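Local coordinates for methyl-accepting chemotaxis protein (Vibrio parahaemolyticus, PDB 4EXO) that probably senses small carboxylates such as pyruvate through a periplasmic Cache (PAS-like) domain and passes the signal on to the chemotaxis machinery, at residues 57-62 with 141-146; 66-71 with 80-85; 87-92 with 110-115. All coordinates share one frame; numbering follows the deposited sequence.

Interaction 1 (57-62 with 141-146); sequences DGYFFA and GIYIDD. With PYR (pyruvic acid), chain B.
Gly141 O is gripped by two waters, and both also reach Asp57 O, the carbonyl facing it from the other segment. The firmer water donates to each, at 2.8 Å from Gly141 O and 2.7 Å from Asp57 O, and accepts from Tyr59 N. The second donates to Gly141 O but only weakly to Asp57 O. Two carbonyls that could not bond to each other are thus joined by shared donors, just short of where Phe61 pairs with Gly139 in the sheet.

Tyr143 lies against Asp57 edge-on. Its CE2 comes 3.4 Å from Asp57 O, near the ring plane, where the slightly positive rim suits an oxygen, and its CD2 rests on Asp57 CB. Asp57 OD2 is itself hydrogen-bonded to Thr117 OG1. Tyr143 and Tyr59 cross at about a right angle, their OH atoms 3.3 Å apart; Tyr143 OH is hydrogen-bonded to His114 O and Lys124 NZ.

Tyr59 OH donates to pyruvate OXT at 2.6 Å, with that oxygen near the plane of the ring. Phe61 instead offers a face: pyruvate CA sits 3.5 Å above it, offset toward the rim.

Tyr63, His72 and Lys124 are also hydrogen-bonded to the ligand. Tyrosine at 59 brings a donor to the carboxylate edge-on, while Phe61 supplies the flat apolar wall, and this short phenol bond, beside a lysine that Tyr143 helps to position, is consistent with a pocket that favours a carboxylate anion.

Interaction 2 (66-71 with 80-85); sequences QGINTL and GKNLYD
Ile68 and Asn82 cross at about a right angle, the CG1 branch of the isoleucine lying 4.0 Å from both CB and ND2 of the asparagine. The other branch, CG2, packs on the Gly80 backbone, 3.6 Å from Gly80 C, so the branched side chain covers two residues of the opposing loop.

Asn82 sets its CG anti to the backbone N (chi1 -172°), and its amide serves both segments. OD1 accepts from Tyr84 N in a fairly straight bond (159°), while ND2 donates to a water that in turn donates to Gln66 O. Tyr84 brings its CB to 3.4 Å from Gln66 O, and the edge of its ring meets Gly67 CA near the ring plane. Farther out it touches Ala96 and Ile99 of helix 94-104. Glycine suits position 67 because a CB there would collide with Tyr84 CB, and because its backbone has a positive phi (89°). Gly80 likewise adopts a positive phi.

Between these side chains the backbones are pinned directly. Leu83 N donates to Gly67 O (2.8 Å), and Asn69 N donates to Lys81 O (2.9 Å). Gly80 N adds a third bond, to Asn69 O. Lys81 O also receives a CA-H...O contact from Ile68. The Asn69 side chain, meanwhile, reaches forward along its own strand to donate from ND2 to Leu71 O, the nearest atoms of this side chain and the bound pyruvate about 5 Å apart.

Ile68 and Asn82 form the non-hydrogen-bonded pair of a single antiparallel bridge. Followed by the Asx turn of Asn82, it fastens the loop running to helix 94-104 onto the start of edge strand 69-72.

Interaction 3 (87-92 with 110-115); sequences KDENGV and YFSWHK. With PYR (pyruvic acid), chain B.
Asp88 meets Ser112 through OD2, which accepts from Ser112 N at 2.9 Å in a nearly straight bond (165°), on the anti side of the carboxylate and 22° out of its plane. The same oxygen also comes 3.4 Å from Phe111 CA. Beside it, Val92 CG1 packs on Phe111 CB at 4.1 Å, the two side chains crossing at about a right angle. Glu89 OE1 and Ser112 OG share a water, weakly held on the glutamate side.

The other carboxylate oxygen works within the loop. Asn90 N (2.8 Å) and Val92 N (2.9 Å) donate to Asp88 OD1 from opposite faces of its plane, the first bond making an Asx turn. Aspartate suits the place, since one short side chain can both tie up its own loop and reach a strand amide. The loop is a type I beta turn from Asp88 to Gly91, and glycine fits the positive phi at its end. Asp88 N bonds to Val92 O across its base.

Behind this junction, strand 108-115 is held by strand 120-131, with Phe111 pairing to Lys124 and Trp113 to Ala122. Phe111 and Trp113 line the pocket: Phe111 turns its ring edge to pyruvate O, whereas Trp113 turns one face to the ligand, pyruvate C 3.3 Å from its plane and offset toward the rim. Val94, at the start of helix 94-104, packs against Phe111, Trp113 and Asp88.

How the interactions relate
Interaction 1 is the buried contact of the three, bridging by water and presenting tyrosine and phenylalanine to the ligand. Interactions 2 and 3 are partly exposed and tie the loop between strand 69-72 and helix 94-104 to the two outermost strands of the chain's sheet, by direct backbone bonds in interaction 2 and by an aspartate in interaction 3. Interactions 1 and 2 adjoin in the sheet, where Ala62 pairs with Thr70 and Leu71 across a classic beta bulge. Interactions 1 and 3 both touch pyruvate and are joined by a salt bridge between Asp145 and Lys115. Interactions 2 and 3 adjoin only in sequence.

Interaction 1 (57-62 with 141-146)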
loop_
_atom_site.group_PDB
_atom_site.type_symbol
_atom_site.label_atom_id
_atom_site.label_comp_id
_atom_site.label_asym_id
_atom_site.label_seq_id
_atom_site.Cartn_x
_atom_site.Cartn_y
_atom_site.Cartn_z
ATOM N N ASP A 57 1.538 -3.906 -12.467
ATOM C CA ASP A 57 0.724 -5.134 -12.438
ATOM C C ASP A 57 0.069 -5.378 -11.074
ATOM O O ASP A 57 -0.444 -6.455 -10.833
ATOM C CB ASP A 57 1.611 -6.331 -12.768
ATOM C CG ASP A 57 2.036 -6.344 -14.240
ATOM O OD1 ASP A 57 1.176 -6.083 -15.099
ATOM O OD2 ASP A 57 3.215 -6.623 -14.525
ATOM N N GLY A 58 0.128 -4.388 -10.196
ATOM C CA GLY A 58 -0.251 -4.563 -8.790
ATOM C C GLY A 58 -1.481 -3.740 -8.477
ATOM O O GLY A 58 -1.365 -2.541 -8.222
ATOM N N TYR A 59 -2.665 -4.378 -8.471
ATOM C CA TYR A 59 -3.946 -3.663 -8.406
ATOM C C TYR A 59 -4.993 -4.480 -7.650
ATOM O O TYR A 59 -4.773 -5.678 -7.373
ATOM C CB TYR A 59 -4.477 -3.412 -9.854
ATOM C CG TYR A 59 -4.782 -4.719 -10.597
ATOM C CD1 TYR A 59 -6.042 -5.316 -10.505
ATOM C CD2 TYR A 59 -3.783 -5.372 -11.346
ATOM C CE1 TYR A 59 -6.341 -6.532 -11.179
ATOM C CE2 TYR A 59 -4.044 -6.593 -12.041
ATOM C CZ TYR A 59 -5.344 -7.157 -11.943
ATOM O OH TYR A 59 -5.616 -8.338 -12.596
ATOM N N PHE A 60 -6.123 -3.833 -7.330
ATOM C CA PHE A 60 -7.234 -4.491 -6.633
ATOM C C PHE A 60 -8.414 -4.871 -7.526
ATOM O O PHE A 60 -8.712 -4.184 -8.537
ATOM C CB PHE A 60 -7.788 -3.579 -5.538
ATOM C CG PHE A 60 -6.868 -3.397 -4.386
ATOM C CD1 PHE A 60 -6.760 -4.382 -3.401
ATOM C CD2 PHE A 60 -6.117 -2.231 -4.271
ATOM C CE1 PHE A 60 -5.912 -4.222 -2.306
ATOM C CE2 PHE A 60 -5.243 -2.037 -3.166
ATOM C CZ PHE A 60 -5.126 -3.043 -2.182
ATOM N N PHE A 61 -9.097 -5.942 -7.107
ATOM C CA PHE A 61 -10.379 -6.342 -7.654
ATOM C C PHE A 61 -11.273 -6.720 -6.456
ATOM O O PHE A 61 -10.767 -6.998 -5.357
ATOM C CB PHE A 61 -10.208 -7.553 -8.622
ATOM C CG PHE A 61 -9.471 -8.709 -7.999
ATOM C CD1 PHE A 61 -10.149 -9.594 -7.128
ATOM C CD2 PHE A 61 -8.117 -8.936 -8.254
ATOM C CE1 PHE A 61 -9.461 -10.671 -6.541
ATOM C CE2 PHE A 61 -7.419 -10.004 -7.651
ATOM C CZ PHE A 61 -8.102 -10.881 -6.799
ATOM N N ALA A 62 -12.586 -6.755 -6.662
ATOM C CA ALA A 62 -13.458 -7.347 -5.628
ATOM C C ALA A 62 -14.650 -8.034 -6.238
ATOM O O ALA A 62 -15.122 -7.614 -7.317
ATOM C CB ALA A 62 -13.897 -6.281 -4.582
ATOM N N GLY A 141 -2.800 -9.391 -6.145
ATOM C CA GLY A 141 -1.950 -10.543 -6.496
ATOM C C GLY A 141 -0.594 -10.116 -7.004
ATOM O O GLY A 141 -0.369 -8.931 -7.283
ATOM N N ILE A 142 0.323 -11.079 -7.071
ATOM C CA ILE A 142 1.645 -10.875 -7.684
ATOM C C ILE A 142 1.800 -11.890 -8.824
ATOM O O ILE A 142 1.343 -13.039 -8.696
ATOM C CB ILE A 142 2.760 -11.029 -6.629
ATOM C CG1 ILE A 142 2.612 -9.932 -5.567
ATOM C CG2 ILE A 142 4.147 -10.986 -7.252
ATOM C CD1 ILE A 142 3.642 -9.995 -4.482
ATOM N N TYR A 143 2.438 -11.497 -9.924
ATOM C CA TYR A 143 2.590 -12.437 -11.052
ATOM C C TYR A 143 3.849 -13.278 -10.861
ATOM O O TYR A 143 4.868 -12.782 -10.409
ATOM C CB TYR A 143 2.554 -11.692 -12.398
ATOM C CG TYR A 143 1.142 -11.160 -12.650
ATOM C CD1 TYR A 143 0.217 -11.916 -13.393
ATOM C CD2 TYR A 143 0.715 -9.951 -12.110
ATOM C CE1 TYR A 143 -1.079 -11.471 -13.597
ATOM C CE2 TYR A 143 -0.589 -9.493 -12.306
ATOM C CZ TYR A 143 -1.475 -10.246 -13.049
ATOM O OH TYR A 143 -2.766 -9.797 -13.255
ATOM N N ILE A 144 3.770 -14.566 -11.140
ATOM C CA ILE A 144 4.893 -15.439 -10.800
ATOM C C ILE A 144 5.630 -15.976 -12.027
ATOM O O ILE A 144 6.545 -16.807 -11.889
ATOM C CB ILE A 144 4.489 -16.589 -9.848
ATOM C CG1 ILE A 144 3.267 -17.344 -10.365
ATOM C CG2 ILE A 144 4.172 -16.051 -8.436
ATOM C CD1 ILE A 144 2.837 -18.426 -9.409
ATOM N N ASP A 145 5.252 -15.495 -13.210
ATOM C CA ASP A 145 5.923 -15.917 -14.454
ATOM C C ASP A 145 7.462 -15.836 -14.423
ATOM O O ASP A 145 8.122 -16.636 -15.101
ATOM C CB ASP A 145 5.314 -15.304 -15.742
ATOM C CG ASP A 145 5.012 -13.796 -15.637
ATOM O OD1 ASP A 145 4.967 -13.203 -14.530
ATOM O OD2 ASP A 145 4.791 -13.197 -16.713
ATOM N N ASP A 146 8.026 -14.896 -13.657
ATOM C CA ASP A 146 9.437 -15.016 -13.211
ATOM C C ASP A 146 9.664 -16.314 -12.370
ATOM O O ASP A 146 10.015 -16.295 -11.178
ATOM C CB ASP A 146 9.948 -13.741 -12.488
ATOM C CG ASP A 146 8.888 -13.086 -11.609
ATOM O OD1 ASP A 146 8.395 -13.764 -10.675
ATOM O OD2 ASP A 146 8.546 -11.898 -11.850
HETATM C C PYR B . -7.963 -10.587 -11.085
HETATM O O PYR B . -6.886 -11.287 -10.797
HETATM O OXT PYR B . -7.820 -9.414 -11.670
HETATM C CA PYR B . -9.255 -11.079 -10.788
HETATM O O3 PYR B . -10.245 -10.329 -11.104
HETATM C CB PYR B . -9.535 -12.437 -10.157
HETATM O O HOH W 1 -2.115 -7.390 -8.878
HETATM O O HOH W 2 1.720 -7.759 -9.049
#

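Interaction 2 (66-71 with 80-85)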
loop_
_atom_site.group_PDB
_atom_site.type_symbol
_atom_site.label_atom_id
_atom_site.label_comp_id
_atom_site.label_asym_id
_atom_site.label_seq_id
_atom_site.Cartn_x
_atom_site.Cartn_y
_atom_site.Cartn_z
ATOM N N GLN A 66 -21.638 -14.160 -4.404
ATOM C CA GLN A 66 -22.222 -14.862 -5.571
ATOM C C GLN A 66 -21.308 -14.856 -6.808
ATOM O O GLN A 66 -21.654 -15.411 -7.839
ATOM C CB GLN A 66 -23.612 -14.273 -5.938
ATOM C CG GLN A 66 -24.589 -14.061 -4.721
ATOM C CD GLN A 66 -24.529 -15.180 -3.697
ATOM O OE1 GLN A 66 -24.880 -16.339 -3.990
ATOM N NE2 GLN A 66 -24.086 -14.843 -2.480
ATOM N N GLY A 67 -20.144 -14.218 -6.697
ATOM C CA GLY A 67 -19.172 -14.168 -7.798
ATOM C C GLY A 67 -19.376 -12.989 -8.758
ATOM O O GLY A 67 -18.787 -12.967 -9.846
ATOM N N ILE A 68 -20.225 -12.049 -8.376
ATOM C CA ILE A 68 -20.469 -10.839 -9.183
ATOM C C ILE A 68 -19.339 -9.838 -8.910
ATOM O O ILE A 68 -19.082 -9.472 -7.755
ATOM C CB ILE A 68 -21.811 -10.205 -8.896
ATOM C CG1 ILE A 68 -22.942 -11.196 -9.236
ATOM C CG2 ILE A 68 -21.993 -8.901 -9.778
ATOM C CD1 ILE A 68 -24.290 -10.792 -8.596
ATOM N N ASN A 69 -18.652 -9.422 -9.966
ATOM C CA ASN A 69 -17.620 -8.390 -9.802
ATOM C C ASN A 69 -18.198 -7.077 -9.282
ATOM O O ASN A 69 -19.178 -6.549 -9.832
ATOM C CB ASN A 69 -16.864 -8.157 -11.118
ATOM C CG ASN A 69 -15.716 -7.185 -10.931
ATOM O OD1 ASN A 69 -15.871 -6.006 -11.190
ATOM N ND2 ASN A 69 -14.588 -7.673 -10.392
ATOM N N THR A 70 -17.606 -6.552 -8.212
ATOM C CA THR A 70 -18.032 -5.278 -7.676
ATOM C C THR A 70 -17.025 -4.150 -7.959
ATOM O O THR A 70 -17.399 -2.968 -7.979
ATOM C CB THR A 70 -18.301 -5.357 -6.165
ATOM O OG1 THR A 70 -17.125 -5.761 -5.466
ATOM C CG2 THR A 70 -19.419 -6.400 -5.886
ATOM N N LEU A 71 -15.758 -4.486 -8.174
ATOM C CA LEU A 71 -14.860 -3.445 -8.702
ATOM C C LEU A 71 -13.734 -4.125 -9.424
ATOM O O LEU A 71 -13.348 -5.246 -9.051
ATOM C CB LEU A 71 -14.353 -2.546 -7.575
ATOM C CG LEU A 71 -13.392 -3.180 -6.549
ATOM C CD1 LEU A 71 -11.890 -2.913 -6.887
ATOM C CD2 LEU A 71 -13.705 -2.641 -5.153
ATOM N N GLY A 80 -20.373 -5.735 -12.266
ATOM C CA GLY A 80 -21.743 -6.213 -12.436
ATOM C C GLY A 80 -21.875 -7.542 -13.156
ATOM O O GLY A 80 -22.979 -8.092 -13.241
ATOM N N LYS A 81 -20.789 -8.092 -13.698
ATOM C CA LYS A 81 -20.884 -9.429 -14.322
ATOM C C LYS A 81 -20.697 -10.556 -13.299
ATOM O O LYS A 81 -19.837 -10.461 -12.427
ATOM C CB LYS A 81 -19.880 -9.632 -15.454
ATOM C CG LYS A 81 -20.031 -8.577 -16.587
ATOM C CD LYS A 81 -19.147 -8.902 -17.790
ATOM C CE LYS A 81 -19.390 -7.920 -18.975
ATOM N NZ LYS A 81 -20.846 -7.853 -19.311
ATOM N N ASN A 82 -21.482 -11.626 -13.449
ATOM C CA ASN A 82 -21.313 -12.821 -12.613
ATOM C C ASN A 82 -20.247 -13.759 -13.186
ATOM O O ASN A 82 -20.437 -14.384 -14.239
ATOM C CB ASN A 82 -22.661 -13.539 -12.486
ATOM C CG ASN A 82 -22.634 -14.664 -11.497
ATOM O OD1 ASN A 82 -21.664 -15.433 -11.420
ATOM N ND2 ASN A 82 -23.727 -14.799 -10.750
ATOM N N LEU A 83 -19.118 -13.847 -12.501
ATOM C CA LEU A 83 -17.983 -14.670 -12.963
ATOM C C LEU A 83 -17.736 -15.866 -12.057
ATOM O O LEU A 83 -16.643 -16.450 -12.062
ATOM C CB LEU A 83 -16.687 -13.833 -13.083
ATOM C CG LEU A 83 -16.746 -12.612 -14.021
ATOM C CD1 LEU A 83 -15.313 -11.949 -14.115
ATOM C CD2 LEU A 83 -17.266 -12.937 -15.387
ATOM N N TYR A 84 -18.770 -16.260 -11.322
ATOM C CA TYR A 84 -18.672 -17.420 -10.411
ATOM C C TYR A 84 -18.179 -18.706 -11.101
ATOM O O TYR A 84 -17.342 -19.443 -10.546
ATOM C CB TYR A 84 -19.995 -17.670 -9.682
ATOM C CG TYR A 84 -19.773 -18.610 -8.513
ATOM C CD1 TYR A 84 -19.271 -18.131 -7.304
ATOM C CD2 TYR A 84 -19.988 -19.983 -8.653
ATOM C CE1 TYR A 84 -19.032 -19.008 -6.214
ATOM C CE2 TYR A 84 -19.731 -20.885 -7.575
ATOM C CZ TYR A 84 -19.262 -20.374 -6.371
ATOM O OH TYR A 84 -19.015 -21.232 -5.326
ATOM N N ASP A 85 -18.677 -18.961 -12.313
ATOM C CA ASP A 85 -18.289 -20.157 -13.077
ATOM C C ASP A 85 -17.009 -20.003 -13.887
ATOM O O ASP A 85 -16.609 -20.936 -14.592
ATOM C CB ASP A 85 -19.405 -20.575 -14.055
ATOM C CG ASP A 85 -20.719 -20.856 -13.365
ATOM O OD1 ASP A 85 -20.696 -21.361 -12.216
ATOM O OD2 ASP A 85 -21.779 -20.579 -13.986
HETATM O O HOH W 3 -23.568 -17.062 -8.615
#

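Interaction 3 (87-92 with 110-115)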
loop_
_atom_site.group_PDB
_atom_site.type_symbol
_atom_site.label_atom_id
_atom_site.label_comp_id
_atom_site.label_asym_id
_atom_site.label_seq_id
_atom_site.Cartn_x
_atom_site.Cartn_y
_atom_site.Cartn_z
ATOM N N LYS A 87 -13.393 -20.140 -15.380
ATOM C CA LYS A 87 -12.190 -20.948 -15.237
ATOM C C LYS A 87 -11.000 -20.332 -15.967
ATOM O O LYS A 87 -11.162 -19.787 -17.068
ATOM C CB LYS A 87 -12.445 -22.375 -15.727
ATOM C CG LYS A 87 -13.493 -23.155 -14.846
ATOM C CD LYS A 87 -13.728 -24.565 -15.425
ATOM C CE LYS A 87 -14.956 -25.276 -14.810
ATOM N NZ LYS A 87 -14.866 -25.588 -13.355
ATOM N N ASP A 88 -9.815 -20.410 -15.372
ATOM C CA ASP A 88 -8.622 -19.994 -16.131
ATOM C C ASP A 88 -8.244 -21.074 -17.165
ATOM O O ASP A 88 -8.988 -22.065 -17.343
ATOM C CB ASP A 88 -7.463 -19.570 -15.227
ATOM C CG ASP A 88 -6.774 -20.764 -14.506
ATOM O OD1 ASP A 88 -7.049 -21.964 -14.841
ATOM O OD2 ASP A 88 -5.929 -20.490 -13.630
ATOM N N GLU A 89 -7.117 -20.873 -17.859
ATOM C CA GLU A 89 -6.692 -21.793 -18.927
ATOM C C GLU A 89 -6.343 -23.197 -18.406
ATOM O O GLU A 89 -6.273 -24.132 -19.205
ATOM C CB GLU A 89 -5.472 -21.229 -19.684
ATOM C CG GLU A 89 -4.201 -21.207 -18.839
ATOM C CD GLU A 89 -3.090 -20.394 -19.466
ATOM O OE1 GLU A 89 -3.238 -19.155 -19.543
ATOM O OE2 GLU A 89 -2.061 -21.006 -19.858
ATOM N N ASN A 90 -6.132 -23.335 -17.086
ATOM C CA ASN A 90 -5.807 -24.634 -16.457
ATOM C C ASN A 90 -6.994 -25.245 -15.729
ATOM O O ASN A 90 -6.848 -26.233 -14.995
ATOM C CB ASN A 90 -4.602 -24.522 -15.510
ATOM C CG ASN A 90 -3.368 -24.049 -16.229
ATOM O OD1 ASN A 90 -3.083 -24.522 -17.339
ATOM N ND2 ASN A 90 -2.667 -23.064 -15.655
ATOM N N GLY A 91 -8.152 -24.637 -15.910
ATOM C CA GLY A 91 -9.403 -25.113 -15.310
ATOM C C GLY A 91 -9.545 -24.754 -13.843
ATOM O O GLY A 91 -10.339 -25.392 -13.133
ATOM N N VAL A 92 -8.789 -23.758 -13.369
ATOM C CA VAL A 92 -8.946 -23.287 -11.972
ATOM C C VAL A 92 -10.206 -22.405 -11.896
ATOM O O VAL A 92 -10.328 -21.447 -12.670
ATOM C CB VAL A 92 -7.721 -22.482 -11.440
ATOM C CG1 VAL A 92 -8.052 -21.864 -9.987
ATOM C CG2 VAL A 92 -6.481 -23.346 -11.343
ATOM N N TYR A 110 -3.556 -19.829 -6.318
ATOM C CA TYR A 110 -2.766 -19.740 -7.571
ATOM C C TYR A 110 -3.736 -19.870 -8.762
ATOM O O TYR A 110 -4.621 -20.735 -8.764
ATOM C CB TYR A 110 -1.733 -20.876 -7.671
ATOM C CG TYR A 110 -0.538 -20.749 -6.783
ATOM C CD1 TYR A 110 0.582 -20.014 -7.197
ATOM C CD2 TYR A 110 -0.507 -21.356 -5.513
ATOM C CE1 TYR A 110 1.711 -19.894 -6.381
ATOM C CE2 TYR A 110 0.618 -21.244 -4.693
ATOM C CZ TYR A 110 1.722 -20.513 -5.149
ATOM O OH TYR A 110 2.844 -20.373 -4.380
ATOM N N PHE A 111 -3.575 -19.017 -9.781
ATOM C CA PHE A 111 -4.400 -19.069 -10.991
ATOM C C PHE A 111 -3.706 -18.196 -12.029
ATOM O O PHE A 111 -2.760 -17.506 -11.703
ATOM C CB PHE A 111 -5.832 -18.545 -10.746
ATOM C CG PHE A 111 -5.909 -17.121 -10.212
ATOM C CD1 PHE A 111 -6.144 -16.046 -11.090
ATOM C CD2 PHE A 111 -5.803 -16.857 -8.820
ATOM C CE1 PHE A 111 -6.266 -14.708 -10.592
ATOM C CE2 PHE A 111 -5.894 -15.550 -8.318
ATOM C CZ PHE A 111 -6.122 -14.457 -9.200
ATOM N N SER A 112 -4.177 -18.258 -13.273
ATOM C CA SER A 112 -3.686 -17.377 -14.348
ATOM C C SER A 112 -4.747 -16.333 -14.636
ATOM O O SER A 112 -5.945 -16.605 -14.528
ATOM C CB SER A 112 -3.386 -18.168 -15.616
ATOM O OG SER A 112 -2.223 -18.951 -15.420
ATOM N N TRP A 113 -4.287 -15.132 -14.975
ATOM C CA TRP A 113 -5.151 -14.007 -15.251
ATOM C C TRP A 113 -4.399 -13.052 -16.191
ATOM O O TRP A 113 -3.147 -13.061 -16.273
ATOM C CB TRP A 113 -5.531 -13.278 -13.944
ATOM C CG TRP A 113 -6.739 -12.397 -14.108
ATOM C CD1 TRP A 113 -6.747 -11.061 -14.472
ATOM C CD2 TRP A 113 -8.113 -12.776 -13.936
ATOM N NE1 TRP A 113 -8.045 -10.607 -14.541
ATOM C CE2 TRP A 113 -8.900 -11.627 -14.193
ATOM C CE3 TRP A 113 -8.755 -13.984 -13.568
ATOM C CZ2 TRP A 113 -10.301 -11.638 -14.131
ATOM C CZ3 TRP A 113 -10.160 -13.988 -13.494
ATOM C CH2 TRP A 113 -10.913 -12.821 -13.757
ATOM N N HIS A 114 -5.161 -12.209 -16.874
ATOM C CA HIS A 114 -4.579 -11.098 -17.635
ATOM C C HIS A 114 -3.515 -10.385 -16.777
ATOM O O HIS A 114 -3.753 -10.039 -15.620
ATOM C CB HIS A 114 -5.690 -10.121 -17.999
ATOM C CG HIS A 114 -5.208 -8.827 -18.595
ATOM N ND1 HIS A 114 -5.021 -7.686 -17.843
ATOM C CD2 HIS A 114 -4.960 -8.478 -19.879
ATOM C CE1 HIS A 114 -4.653 -6.693 -18.636
ATOM N NE2 HIS A 114 -4.628 -7.145 -19.883
ATOM N N LYS A 115 -2.344 -10.163 -17.361
ATOM C CA LYS A 115 -1.281 -9.412 -16.709
ATOM C C LYS A 115 -1.115 -8.061 -17.464
ATOM O O LYS A 115 -0.760 -8.063 -18.648
ATOM C CB LYS A 115 0.021 -10.217 -16.803
ATOM C CG LYS A 115 1.240 -9.520 -16.197
ATOM C CD LYS A 115 2.469 -10.452 -16.229
ATOM C CE LYS A 115 3.690 -9.761 -15.643
ATOM N NZ LYS A 115 4.918 -10.641 -15.631
HETATM C C PYR B . -7.963 -10.587 -11.085
HETATM O O PYR B . -6.886 -11.287 -10.797
HETATM O OXT PYR B . -7.820 -9.414 -11.670
HETATM C CA PYR B . -9.255 -11.079 -10.788
HETATM O O3 PYR B . -10.245 -10.329 -11.104
HETATM C CB PYR B . -9.535 -12.437 -10.157
HETATM O O HOH W 4 -0.794 -18.396 -17.819
#